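Local coordinates for protein 3-methyladenine DNA glycosylase (Helicobacter pylori, PDB 1PU6) that excises 3-methyladenine from alkylated DNA as a helix-hairpin-helix glycosylase acting in base excision repair, at residues V118-L123 and D166-Q171; A136-C139 and A143-V146; S78-C83 and Q92-L97; S101-K106 and L124-I129; D3-L8 and Q179-S184. All blocks are in the same frame, centred on the assembly; numbering follows the deposited sequence.

Contact 1: V118-L123 and D166-Q171; sequences VTREWL and DYDELQ. Unlike the reference sequence in segment 118-123: Arg120 (reference Lys).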
# COMPACT_ATOMS: atom_id res chain seq x y z
N VAL A 118 -12.27 -9.52 -0.70
CA VAL A 118 -11.18 -9.64 -1.66
C VAL A 118 -10.05 -10.57 -1.16
O VAL A 118 -9.77 -10.64 0.05
CB VAL A 118 -10.63 -8.23 -2.06
CG1 VAL A 118 -9.96 -7.58 -0.92
CG2 VAL A 118 -9.75 -8.33 -3.33
N THR A 119 -9.44 -11.29 -2.10
CA THR A 119 -8.25 -12.09 -1.84
C THR A 119 -7.07 -11.58 -2.65
O THR A 119 -7.24 -10.91 -3.71
CB THR A 119 -8.43 -13.56 -2.18
OG1 THR A 119 -8.67 -13.69 -3.59
CG2 THR A 119 -9.61 -14.15 -1.50
N ARG A 120 -5.87 -11.87 -2.18
CA ARG A 120 -4.68 -11.49 -2.93
C ARG A 120 -4.71 -12.04 -4.39
O ARG A 120 -4.34 -11.32 -5.33
CB ARG A 120 -3.46 -12.01 -2.20
CG ARG A 120 -2.19 -11.48 -2.82
CD ARG A 120 -1.04 -12.34 -2.50
NE ARG A 120 0.20 -11.58 -2.35
CZ ARG A 120 1.42 -12.08 -2.53
NH1 ARG A 120 1.59 -13.35 -2.99
NH2 ARG A 120 2.49 -11.30 -2.26
N GLU A 121 -5.14 -13.29 -4.55
CA GLU A 121 -5.10 -13.88 -5.89
C GLU A 121 -6.09 -13.20 -6.84
O GLU A 121 -5.80 -13.07 -8.06
CB GLU A 121 -5.34 -15.39 -5.78
CG GLU A 121 -4.18 -16.09 -5.05
CD GLU A 121 -4.22 -15.89 -3.50
OE1 GLU A 121 -3.09 -15.90 -2.87
OE2 GLU A 121 -5.33 -15.68 -2.86
N TRP A 122 -7.24 -12.76 -6.31
CA TRP A 122 -8.16 -11.99 -7.13
C TRP A 122 -7.46 -10.69 -7.66
O TRP A 122 -7.53 -10.35 -8.86
CB TRP A 122 -9.41 -11.65 -6.29
CG TRP A 122 -10.50 -11.03 -7.18
CD1 TRP A 122 -11.57 -11.69 -7.78
CD2 TRP A 122 -10.64 -9.63 -7.53
NE1 TRP A 122 -12.29 -10.80 -8.55
CE2 TRP A 122 -11.80 -9.52 -8.35
CE3 TRP A 122 -9.91 -8.47 -7.21
CZ2 TRP A 122 -12.21 -8.27 -8.93
CZ3 TRP A 122 -10.36 -7.21 -7.75
CH2 TRP A 122 -11.48 -7.16 -8.62
N LEU A 123 -6.73 -10.02 -6.79
CA LEU A 123 -6.05 -8.73 -7.21
C LEU A 123 -4.93 -9.03 -8.26
O LEU A 123 -4.78 -8.28 -9.26
CB LEU A 123 -5.45 -8.05 -5.99
CG LEU A 123 -6.53 -7.41 -5.10
CD1 LEU A 123 -5.90 -7.05 -3.73
CD2 LEU A 123 -7.17 -6.14 -5.79
N ASP A 166 13.20 -13.21 -3.44
CA ASP A 166 11.84 -13.56 -3.82
C ASP A 166 10.82 -12.81 -2.98
O ASP A 166 10.92 -12.83 -1.74
CB ASP A 166 11.64 -15.05 -3.67
CG ASP A 166 10.26 -15.48 -4.00
OD1 ASP A 166 9.96 -15.66 -5.22
OD2 ASP A 166 9.38 -15.64 -3.11
N TYR A 167 9.84 -12.17 -3.64
CA TYR A 167 8.87 -11.32 -2.89
C TYR A 167 8.19 -12.11 -1.76
O TYR A 167 8.13 -11.62 -0.64
CB TYR A 167 7.79 -10.71 -3.86
CG TYR A 167 6.83 -9.77 -3.17
CD1 TYR A 167 6.93 -8.38 -3.36
CD2 TYR A 167 5.85 -10.27 -2.30
CE1 TYR A 167 6.07 -7.50 -2.72
CE2 TYR A 167 5.03 -9.43 -1.63
CZ TYR A 167 5.12 -8.05 -1.85
OH TYR A 167 4.26 -7.22 -1.14
N ASP A 168 7.63 -13.29 -2.03
CA ASP A 168 6.80 -13.97 -1.01
C ASP A 168 7.62 -14.48 0.19
O ASP A 168 7.14 -14.54 1.34
CB ASP A 168 6.02 -15.14 -1.59
CG ASP A 168 4.90 -14.69 -2.55
OD1 ASP A 168 4.43 -15.50 -3.39
OD2 ASP A 168 4.45 -13.54 -2.58
N GLU A 169 8.86 -14.85 -0.08
CA GLU A 169 9.77 -15.29 0.99
C GLU A 169 10.27 -14.12 1.84
O GLU A 169 10.36 -14.25 3.04
CB GLU A 169 10.95 -16.03 0.36
CG GLU A 169 10.43 -17.34 -0.27
CD GLU A 169 11.53 -18.18 -0.91
OE1 GLU A 169 11.19 -19.19 -1.62
OE2 GLU A 169 12.73 -17.89 -0.69
N LEU A 170 10.48 -12.97 1.21
CA LEU A 170 10.85 -11.75 1.91
C LEU A 170 9.68 -11.31 2.83
O LEU A 170 9.83 -10.98 4.00
CB LEU A 170 11.12 -10.69 0.86
CG LEU A 170 12.00 -9.49 1.15
CD1 LEU A 170 11.72 -8.24 0.32
CD2 LEU A 170 12.87 -9.34 2.39
N GLN A 171 8.47 -11.33 2.25
CA GLN A 171 7.28 -11.08 3.05
C GLN A 171 7.12 -12.08 4.25
O GLN A 171 6.76 -11.69 5.38
CB GLN A 171 6.06 -11.17 2.16
CG GLN A 171 4.76 -11.02 2.87
CD GLN A 171 3.64 -10.94 1.85
OE1 GLN A 171 3.40 -11.94 1.13
NE2 GLN A 171 3.01 -9.77 1.72
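A salt bridge between Arg120 and Asp168 at the protein surface spans the gap between helix 120-124 and the start of helix 167-179. The backbones stay well apart, with 11.9 Å between the CA atoms of Arg120 and Asp168, so the arginine does nearly all the reaching. Its chi1 of -172° sends the chain off its helix toward the other segment. The guanidinium grips one oxygen end-on, from the same side: NH1 lies 2.9 Å from Asp168 OD2, above the carboxylate plane, and NH2 3.0 Å from it, nearly in line with the C-O bond; the two planes are turned 44° apart. Helix 120-124 is the first helix of the helix-hairpin-helix motif, and the second, helix 131-141, joins the charge network: Lys131 pairs with Asp168 OD1, while Asp135 takes a further salt bridge from Arg120 NH2. Beside the bridge, Tyr167 brings CE2 to 3.2 Å from Arg120 NH2, near the guanidinium plane. Gln171 OE1 comes within 3.6 Å of Arg120 NH2. Tyr167 OH and Gln171 NE2 both bond to Asp135. Both helices start capped, Thr119 OG1 accepting from Trp122 N and Asp166 OD2 from Glu169 N.

Contact 2: A136-C139 and A143-V146; sequences AILC and AKEV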
# COMPACT_ATOMS: atom_id res chain seq x y z
N ALA A 136 -0.39 -3.83 -0.88
CA ALA A 136 -0.67 -2.48 -0.33
C ALA A 136 -2.17 -2.21 -0.31
O ALA A 136 -2.71 -1.59 0.63
CB ALA A 136 0.09 -1.39 -1.14
N ILE A 137 -2.89 -2.70 -1.34
CA ILE A 137 -4.36 -2.58 -1.29
C ILE A 137 -4.91 -3.40 -0.10
O ILE A 137 -5.75 -2.93 0.70
CB ILE A 137 -4.97 -3.08 -2.64
CG1 ILE A 137 -4.58 -2.13 -3.79
CG2 ILE A 137 -6.54 -3.29 -2.50
CD1 ILE A 137 -4.88 -2.69 -5.23
N LEU A 138 -4.46 -4.67 0.04
CA LEU A 138 -4.98 -5.52 1.15
C LEU A 138 -4.73 -4.90 2.55
O LEU A 138 -5.64 -4.89 3.43
CB LEU A 138 -4.35 -6.91 1.14
CG LEU A 138 -4.81 -7.75 -0.04
CD1 LEU A 138 -3.97 -9.02 -0.20
CD2 LEU A 138 -6.30 -8.12 -0.03
N CYS A 139 -3.52 -4.40 2.77
CA CYS A 139 -3.21 -3.80 4.08
C CYS A 139 -3.82 -2.42 4.24
O CYS A 139 -4.61 -2.18 5.17
CB CYS A 139 -1.64 -3.71 4.26
SG CYS A 139 -1.20 -3.01 5.83
N ALA A 143 -7.47 -3.26 5.45
CA ALA A 143 -7.16 -3.63 6.84
C ALA A 143 -6.92 -5.13 7.08
O ALA A 143 -7.27 -5.65 8.19
CB ALA A 143 -8.21 -3.02 7.85
N LYS A 144 -6.35 -5.82 6.09
CA LYS A 144 -6.00 -7.25 6.24
C LYS A 144 -4.64 -7.42 6.85
O LYS A 144 -3.78 -6.49 6.76
CB LYS A 144 -5.93 -7.95 4.87
CG LYS A 144 -7.15 -7.85 4.06
CD LYS A 144 -8.29 -8.47 4.67
CE LYS A 144 -9.35 -8.63 3.55
NZ LYS A 144 -10.51 -9.33 4.13
N GLU A 145 -4.44 -8.59 7.47
CA GLU A 145 -3.15 -8.89 8.14
C GLU A 145 -2.12 -9.32 7.12
O GLU A 145 -1.84 -10.50 6.96
CB GLU A 145 -3.32 -9.95 9.27
CG GLU A 145 -4.21 -9.44 10.40
CD GLU A 145 -4.67 -10.53 11.39
OE1 GLU A 145 -5.25 -10.11 12.45
OE2 GLU A 145 -4.50 -11.79 11.13
N VAL A 146 -1.61 -8.35 6.37
CA VAL A 146 -0.62 -8.55 5.30
C VAL A 146 0.46 -7.50 5.47
O VAL A 146 0.15 -6.29 5.63
CB VAL A 146 -1.30 -8.29 3.92
CG1 VAL A 146 -0.30 -8.27 2.82
CG2 VAL A 146 -2.36 -9.41 3.71
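Leu138 and Cys139, near the C-terminal end of the second helix of the helix-hairpin-helix motif (131-141), meet the chain that turns back just after it. Two backbone hydrogen bonds fasten the turn. Lys144 N donates to Leu138 O at 2.9 Å and 166°, almost straight although tilted out of the carbonyl plane; Ala143 N reaches Cys139 O at 3.1 Å in a weak bond. The first reaches back six positions, against four in a regular helix, and accompanies a local pi-type widening at 137-139. Ala143, the first residue to leave helical angles, makes the bend with a positive phi of 60°. The following inverse gamma turn, centred on Glu145, brings Val146 back over the helix. Apolar contact lies on the Leu138 side: its CB is 4.1 Å from Val146 CG2 and 4.2 Å from Lys144 CG. The lysine chain bends at chi2 (-63°) and leads away, its NZ bonding to Gln116 O. Leu138 also packs on Arg120 and Leu123 of the motif's first helix and on Val118 just before it. On the Cys139 side the contact is with a carbonyl: Val146 O sits 3.4 Å from Cys139 CB and 3.6 Å from its SG.

Contact 3: S78-C83 and Q92-L97; sequences SKLAEC and QKAKRL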
# COMPACT_ATOMS: atom_id res chain seq x y z
N SER A 78 -8.95 8.96 -21.91
CA SER A 78 -7.98 10.04 -22.12
C SER A 78 -8.02 11.06 -20.97
O SER A 78 -7.01 11.71 -20.69
CB SER A 78 -8.20 10.74 -23.45
OG SER A 78 -9.40 11.51 -23.45
N LYS A 79 -9.20 11.23 -20.34
CA LYS A 79 -9.33 12.15 -19.22
C LYS A 79 -8.54 11.65 -17.99
O LYS A 79 -7.86 12.41 -17.31
CB LYS A 79 -10.81 12.27 -18.86
CG LYS A 79 -11.12 13.26 -17.74
CD LYS A 79 -12.65 13.32 -17.57
CE LYS A 79 -13.03 14.33 -16.48
NZ LYS A 79 -14.51 14.30 -16.25
N LEU A 80 -8.66 10.35 -17.70
CA LEU A 80 -7.95 9.78 -16.59
C LEU A 80 -6.45 9.81 -16.88
O LEU A 80 -5.66 10.17 -15.98
CB LEU A 80 -8.43 8.33 -16.29
CG LEU A 80 -7.76 7.64 -15.11
CD1 LEU A 80 -8.00 8.40 -13.80
CD2 LEU A 80 -8.29 6.19 -14.96
N ALA A 81 -6.08 9.49 -18.12
CA ALA A 81 -4.65 9.41 -18.47
C ALA A 81 -3.98 10.79 -18.29
O ALA A 81 -2.86 10.87 -17.75
CB ALA A 81 -4.46 8.89 -19.93
N GLU A 82 -4.68 11.85 -18.68
CA GLU A 82 -4.19 13.22 -18.47
C GLU A 82 -3.99 13.54 -17.00
O GLU A 82 -2.92 14.10 -16.61
CB GLU A 82 -5.10 14.25 -19.16
N CYS A 83 -4.97 13.17 -16.14
CA CYS A 83 -4.83 13.43 -14.70
C CYS A 83 -3.67 12.69 -14.05
O CYS A 83 -3.03 13.20 -13.14
CB CYS A 83 -6.10 13.02 -13.95
SG CYS A 83 -7.42 14.21 -14.19
N GLN A 92 -0.78 3.03 -19.38
CA GLN A 92 -0.96 1.69 -18.74
C GLN A 92 -1.74 1.85 -17.42
O GLN A 92 -2.62 1.01 -17.09
CB GLN A 92 0.37 1.07 -18.40
CG GLN A 92 1.05 0.56 -19.69
CD GLN A 92 2.49 0.19 -19.44
OE1 GLN A 92 2.78 -1.00 -19.19
NE2 GLN A 92 3.41 1.19 -19.50
N LYS A 93 -1.40 2.87 -16.62
CA LYS A 93 -2.04 3.02 -15.30
C LYS A 93 -3.50 3.44 -15.38
O LYS A 93 -4.32 2.97 -14.60
CB LYS A 93 -1.23 3.98 -14.44
CG LYS A 93 -0.01 3.24 -13.90
CD LYS A 93 0.88 4.20 -13.15
CE LYS A 93 2.07 3.49 -12.54
NZ LYS A 93 3.07 4.50 -11.94
N ALA A 94 -3.83 4.30 -16.35
CA ALA A 94 -5.25 4.62 -16.56
C ALA A 94 -6.04 3.36 -16.89
O ALA A 94 -7.09 3.11 -16.27
CB ALA A 94 -5.43 5.71 -17.67
N LYS A 95 -5.57 2.56 -17.84
CA LYS A 95 -6.30 1.35 -18.17
C LYS A 95 -6.39 0.36 -16.95
O LYS A 95 -7.43 -0.26 -16.69
CB LYS A 95 -5.65 0.63 -19.37
CG LYS A 95 -6.35 -0.74 -19.65
CD LYS A 95 -6.00 -1.23 -21.04
CE LYS A 95 -6.52 -2.65 -21.27
NZ LYS A 95 -8.04 -2.74 -21.28
N ARG A 96 -5.29 0.23 -16.24
CA ARG A 96 -5.26 -0.69 -15.09
C ARG A 96 -6.30 -0.27 -14.03
O ARG A 96 -7.01 -1.13 -13.47
CB ARG A 96 -3.89 -0.59 -14.44
CG ARG A 96 -3.64 -1.64 -13.43
CD ARG A 96 -2.15 -1.56 -12.97
NE ARG A 96 -1.24 -1.54 -14.16
CZ ARG A 96 -0.02 -1.03 -14.15
NH1 ARG A 96 0.47 -0.46 -13.06
NH2 ARG A 96 0.75 -1.11 -15.25
N LEU A 97 -6.39 1.05 -13.74
CA LEU A 97 -7.43 1.56 -12.79
C LEU A 97 -8.87 1.36 -13.25
O LEU A 97 -9.75 0.98 -12.48
CB LEU A 97 -7.21 3.07 -12.51
CG LEU A 97 -6.02 3.33 -11.62
CD1 LEU A 97 -5.79 4.87 -11.56
CD2 LEU A 97 -6.16 2.70 -10.22
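Leu80 of helix 77-83 lies over Ala94 of helix 90-108, and its side chain carries most of this buried helix-helix contact. Starting at CB, Leu80 is 4.2 Å from Ala94 CB. With CG anti to the backbone N (chi1 -178°), the next atom moves across the alanine, and CG stands 4.0 Å from Ala94 CB. There the chain forks. CD2 follows the partner helix: it lies 3.6 Å from Ala94 O, close to Ala94 CA as well, and 4.1 Å from Leu97 CB one turn later. Leu80 is packed further by Leu55 and Ile98, and Leu97 by Leu35, Val38 and Leu39, so the pair belongs to a buried cluster joining helices 31-39, 45-57, 77-83 and 90-108 at one end of the all-helical glycosylase fold. Alongside, Ala81 CB meets Ala94 CB at 4.0 Å. The helices, joined by a short loop, run at 123° to each other; their local axes approach to 8.6 Å, and the CA atoms come nearest at Ala81 and Ala94. Small methyls here let the backbones come near, and the leucine fills in beside them. No hydrogen bond links the segments, so what holds them is close-fitting apolar surface, consistent with burial of the four touching residues.

Contact 4: S101-K106 and L124-I129; sequences SGNILK and LDQKGI. Unlike the reference sequence in segment 101-106: Gly102 (reference Lys).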
# COMPACT_ATOMS: atom_id res chain seq x y z
N SER A 101 -11.41 -1.21 -11.34
CA SER A 101 -12.63 -0.68 -10.76
C SER A 101 -13.87 -1.37 -11.32
O SER A 101 -14.79 -1.70 -10.58
CB SER A 101 -12.70 0.84 -10.99
OG SER A 101 -11.60 1.45 -10.25
N GLY A 102 -13.93 -1.56 -12.65
CA GLY A 102 -15.04 -2.30 -13.24
C GLY A 102 -15.17 -3.73 -12.69
O GLY A 102 -16.28 -4.24 -12.46
N ASN A 103 -14.04 -4.39 -12.47
CA ASN A 103 -14.12 -5.79 -12.00
C ASN A 103 -14.49 -5.87 -10.52
O ASN A 103 -15.12 -6.84 -10.07
CB ASN A 103 -12.79 -6.52 -12.29
CG ASN A 103 -12.71 -7.02 -13.69
OD1 ASN A 103 -13.73 -7.35 -14.32
ND2 ASN A 103 -11.52 -7.10 -14.22
N ILE A 104 -14.13 -4.84 -9.75
CA ILE A 104 -14.59 -4.81 -8.34
C ILE A 104 -16.12 -4.74 -8.30
O ILE A 104 -16.79 -5.44 -7.54
CB ILE A 104 -14.00 -3.60 -7.57
CG1 ILE A 104 -12.50 -3.79 -7.36
CG2 ILE A 104 -14.73 -3.42 -6.19
CD1 ILE A 104 -11.81 -2.54 -6.74
N LEU A 105 -16.68 -3.87 -9.13
CA LEU A 105 -18.16 -3.77 -9.16
C LEU A 105 -18.79 -5.09 -9.61
O LEU A 105 -19.81 -5.55 -9.01
CB LEU A 105 -18.57 -2.62 -10.11
CG LEU A 105 -18.24 -1.21 -9.56
CD1 LEU A 105 -18.26 -0.14 -10.69
CD2 LEU A 105 -19.20 -0.82 -8.41
N LYS A 106 -18.23 -5.70 -10.64
CA LYS A 106 -18.77 -6.97 -11.14
C LYS A 106 -18.76 -8.11 -10.13
O LYS A 106 -19.77 -8.84 -10.00
CB LYS A 106 -17.99 -7.38 -12.41
CG LYS A 106 -18.58 -8.63 -13.07
CD LYS A 106 -17.95 -8.81 -14.47
CE LYS A 106 -16.48 -9.18 -14.41
NZ LYS A 106 -16.22 -10.52 -13.72
N LEU A 124 -4.20 -10.13 -8.05
CA LEU A 124 -3.13 -10.49 -9.00
C LEU A 124 -3.68 -10.88 -10.38
O LEU A 124 -2.94 -10.79 -11.39
CB LEU A 124 -2.23 -11.61 -8.46
CG LEU A 124 -1.45 -11.13 -7.22
CD1 LEU A 124 -0.81 -12.39 -6.56
CD2 LEU A 124 -0.37 -10.05 -7.53
N ASP A 125 -4.95 -11.31 -10.44
CA ASP A 125 -5.59 -11.57 -11.71
C ASP A 125 -6.09 -10.32 -12.45
O ASP A 125 -6.68 -10.41 -13.56
CB ASP A 125 -6.75 -12.57 -11.50
CG ASP A 125 -6.20 -14.01 -11.34
OD1 ASP A 125 -6.90 -14.87 -10.75
OD2 ASP A 125 -5.08 -14.30 -11.80
N GLN A 126 -5.86 -9.14 -11.87
CA GLN A 126 -6.19 -7.88 -12.52
C GLN A 126 -4.92 -7.42 -13.27
O GLN A 126 -3.87 -7.17 -12.63
CB GLN A 126 -6.63 -6.84 -11.47
CG GLN A 126 -7.76 -7.36 -10.52
CD GLN A 126 -8.92 -7.97 -11.30
OE1 GLN A 126 -9.45 -7.32 -12.22
NE2 GLN A 126 -9.39 -9.18 -10.91
N LYS A 127 -4.99 -7.31 -14.60
CA LYS A 127 -3.76 -7.21 -15.38
C LYS A 127 -2.93 -5.98 -15.03
O LYS A 127 -3.43 -4.84 -15.00
CB LYS A 127 -4.03 -7.22 -16.89
CG LYS A 127 -2.72 -7.28 -17.71
CD LYS A 127 -2.92 -8.08 -18.97
CE LYS A 127 -1.67 -7.90 -19.88
NZ LYS A 127 -1.19 -9.17 -20.49
N GLY A 128 -1.67 -6.22 -14.72
CA GLY A 128 -0.75 -5.13 -14.44
C GLY A 128 -0.55 -4.87 -12.95
O GLY A 128 0.34 -4.10 -12.62
N ILE A 129 -1.37 -5.46 -12.06
CA ILE A 129 -1.21 -5.22 -10.64
C ILE A 129 -0.14 -6.20 -10.11
O ILE A 129 -0.38 -7.42 -10.07
CB ILE A 129 -2.55 -5.41 -9.87
CG1 ILE A 129 -3.57 -4.36 -10.35
CG2 ILE A 129 -2.31 -5.34 -8.30
CD1 ILE A 129 -4.80 -4.27 -9.54
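The backbone leaves helix 120-124 and, at Gln126, enters a type II beta turn closed by Ile129 N donating to Gln126 O at 3.1 Å. Gln126 CA lies 8.2 Å from Asn103 CA on helix 90-108. Gly128 takes the positive phi that a type II turn requires at its third position. One side-chain hydrogen bond makes the contact: Asn103 ND2 donates to Gln126 OE1 at 2.9 Å, with an N-H...O angle of 146°. The donor lies in the plane of the glutamine carbonyl, whereas the acceptor is tilted from the asparagine amide, and the two amide planes stand 76° apart. Gln126 reaches the partner through a folded chain, bent at chi2 (-50°), which also brings its OE1 to 3.4 Å from Asn103 CB. The turn is the hairpin of the helix-hairpin-helix motif, between helices 120-124 and 131-141; in this superfamily such hairpins commonly approach the DNA backbone. Gln126 is buried, and both ends of its amide are engaged: NE2 bonds back to Trp122 O of the preceding helix while OE1 takes Asn103. Trp122 packs on Asn103 and Ile104, so the asparagine lies beside the first helix of the motif as well. Farther along the hairpin, Ile129 sits against Arg96, Leu100 and Ala134, and Gly128 O accepts from Gln41 NE2.

Contact 5: D3-L8 and Q179-S184; sequences DSFEIL and QENLNS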
# COMPACT_ATOMS: atom_id res chain seq x y z
N ASP A 3 15.74 -11.65 13.66
CA ASP A 3 14.43 -11.93 13.06
C ASP A 3 13.71 -10.60 12.94
O ASP A 3 14.24 -9.55 13.34
CB ASP A 3 13.62 -12.95 13.87
CG ASP A 3 13.41 -12.54 15.32
OD1 ASP A 3 13.00 -11.39 15.56
OD2 ASP A 3 13.60 -13.33 16.28
N SER A 4 12.50 -10.63 12.38
CA SER A 4 11.82 -9.38 12.07
C SER A 4 11.30 -8.72 13.33
O SER A 4 11.04 -7.53 13.32
CB SER A 4 10.68 -9.60 11.08
OG SER A 4 9.60 -10.31 11.67
N PHE A 5 11.13 -9.50 14.41
CA PHE A 5 10.69 -8.87 15.66
C PHE A 5 11.80 -8.01 16.24
O PHE A 5 11.55 -6.90 16.73
CB PHE A 5 10.20 -9.92 16.69
CG PHE A 5 9.77 -9.31 17.99
CD1 PHE A 5 10.40 -9.66 19.18
CD2 PHE A 5 8.76 -8.34 18.02
CE1 PHE A 5 9.99 -9.05 20.41
CE2 PHE A 5 8.37 -7.74 19.21
CZ PHE A 5 8.97 -8.10 20.40
N GLU A 6 13.04 -8.47 16.12
CA GLU A 6 14.20 -7.61 16.49
C GLU A 6 14.30 -6.31 15.68
O GLU A 6 14.58 -5.23 16.26
CB GLU A 6 15.51 -8.38 16.49
CG GLU A 6 15.47 -9.63 17.38
CD GLU A 6 15.38 -9.28 18.86
OE1 GLU A 6 14.74 -10.06 19.61
OE2 GLU A 6 15.94 -8.23 19.29
N ILE A 7 14.02 -6.41 14.37
CA ILE A 7 14.06 -5.26 13.48
C ILE A 7 12.92 -4.30 13.87
O ILE A 7 13.15 -3.09 13.94
CB ILE A 7 13.93 -5.71 11.99
CG1 ILE A 7 15.18 -6.51 11.59
CG2 ILE A 7 13.70 -4.50 11.04
CD1 ILE A 7 15.07 -7.19 10.24
N LEU A 8 11.71 -4.84 14.11
CA LEU A 8 10.57 -4.01 14.53
C LEU A 8 10.92 -3.22 15.81
O LEU A 8 10.72 -1.98 15.86
CB LEU A 8 9.31 -4.84 14.76
CG LEU A 8 8.10 -4.05 15.30
CD1 LEU A 8 7.70 -2.84 14.39
CD2 LEU A 8 6.86 -4.97 15.48
N GLN A 179 4.51 -12.87 14.03
CA GLN A 179 3.60 -13.96 14.46
C GLN A 179 4.17 -14.79 15.61
O GLN A 179 3.45 -15.19 16.56
CB GLN A 179 3.31 -14.91 13.29
CG GLN A 179 2.53 -14.27 12.13
CD GLN A 179 2.57 -15.14 10.81
OE1 GLN A 179 1.92 -14.80 9.83
NE2 GLN A 179 3.31 -16.27 10.83
N GLU A 180 5.45 -15.09 15.53
CA GLU A 180 6.12 -15.91 16.54
C GLU A 180 6.27 -15.20 17.90
O GLU A 180 6.57 -15.84 18.92
CB GLU A 180 7.50 -16.35 15.99
CG GLU A 180 7.40 -17.45 14.92
CD GLU A 180 8.61 -17.57 14.00
OE1 GLU A 180 8.48 -18.28 12.96
OE2 GLU A 180 9.68 -16.96 14.27
N ASN A 181 6.06 -13.88 17.90
CA ASN A 181 6.25 -13.02 19.05
C ASN A 181 5.03 -12.09 19.20
O ASN A 181 5.16 -10.91 19.56
CB ASN A 181 7.51 -12.15 18.85
CG ASN A 181 8.78 -12.94 18.88
OD1 ASN A 181 9.22 -13.37 19.99
ND2 ASN A 181 9.39 -13.18 17.73
N LEU A 182 3.85 -12.63 18.94
CA LEU A 182 2.70 -11.80 18.73
C LEU A 182 2.34 -10.98 20.00
O LEU A 182 2.08 -9.77 19.90
CB LEU A 182 1.52 -12.64 18.28
CG LEU A 182 0.24 -11.85 17.97
CD1 LEU A 182 0.47 -10.84 16.88
CD2 LEU A 182 -0.86 -12.88 17.61
N ASN A 183 2.31 -11.65 21.14
CA ASN A 183 2.00 -10.93 22.37
C ASN A 183 2.96 -9.76 22.58
O ASN A 183 2.54 -8.64 22.97
CB ASN A 183 2.03 -11.89 23.58
CG ASN A 183 0.69 -12.56 23.81
OD1 ASN A 183 -0.19 -12.53 22.93
ND2 ASN A 183 0.51 -13.15 24.99
N SER A 184 4.27 -10.01 22.39
CA SER A 184 5.29 -8.96 22.59
C SER A 184 5.15 -7.83 21.61
O SER A 184 5.35 -6.63 21.95
CB SER A 184 6.68 -9.58 22.49
OG SER A 184 6.89 -10.50 23.55
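Asn181 lays its CB over one face of the Phe5 ring, 3.9 Å from the centroid, in a CH-pi contact, and its amide, 18° from parallel to the ring, runs on past the rim. The amide is displaced toward the CB end of the phenylalanine. Its CG is 3.7 Å from Phe5 CD1, and its ND2 comes to 3.5 Å from Phe5 CB. At the far end of the ring Ser184 approaches obliquely, its CB 3.4 Å from Phe5 CZ. The ring reaches both residues because a chi1 of 179° swings it out from helix 4-12 toward the turn before helix 182-187. The contact thus brings the N-terminal helix of the chain against its C-terminal part, beside the end of helix 167-179, in the all-helical glycosylase fold. Ser4 OG adds a bond to Phe174 O on that helix. Asn181 occupies the N-cap position of helix 182-187 but makes no capping bond; its ND2 turns instead to Gly177 O, which holds the amide beside the ring. Asp3, by contrast, does cap its helix, OD1 accepting from Glu6 N at 3.0 Å.

Overall arrangement
Contact 3 is fully buried and purely apolar, whereas contact 1 lies at the surface and works through charge; contacts 2, 4 and 5 are partly buried, relying on backbone bonds, an amide pair and a ring face respectively. Contacts 1, 2 and 4 gather round the helix-hairpin-helix: 120-124 supplies contact 1, the hairpin contact 4 and 131-141 contact 2. Contact 1 touches both neighbours, through Leu138 packing on Arg120 and through Trp122 against Asn103. Contacts 3 and 4 share helix 90-108 and meet where Arg96 packs on the hairpin. Contact 5 lies across the chain's centre from these two, its centre about 40 Å from that of contact 3.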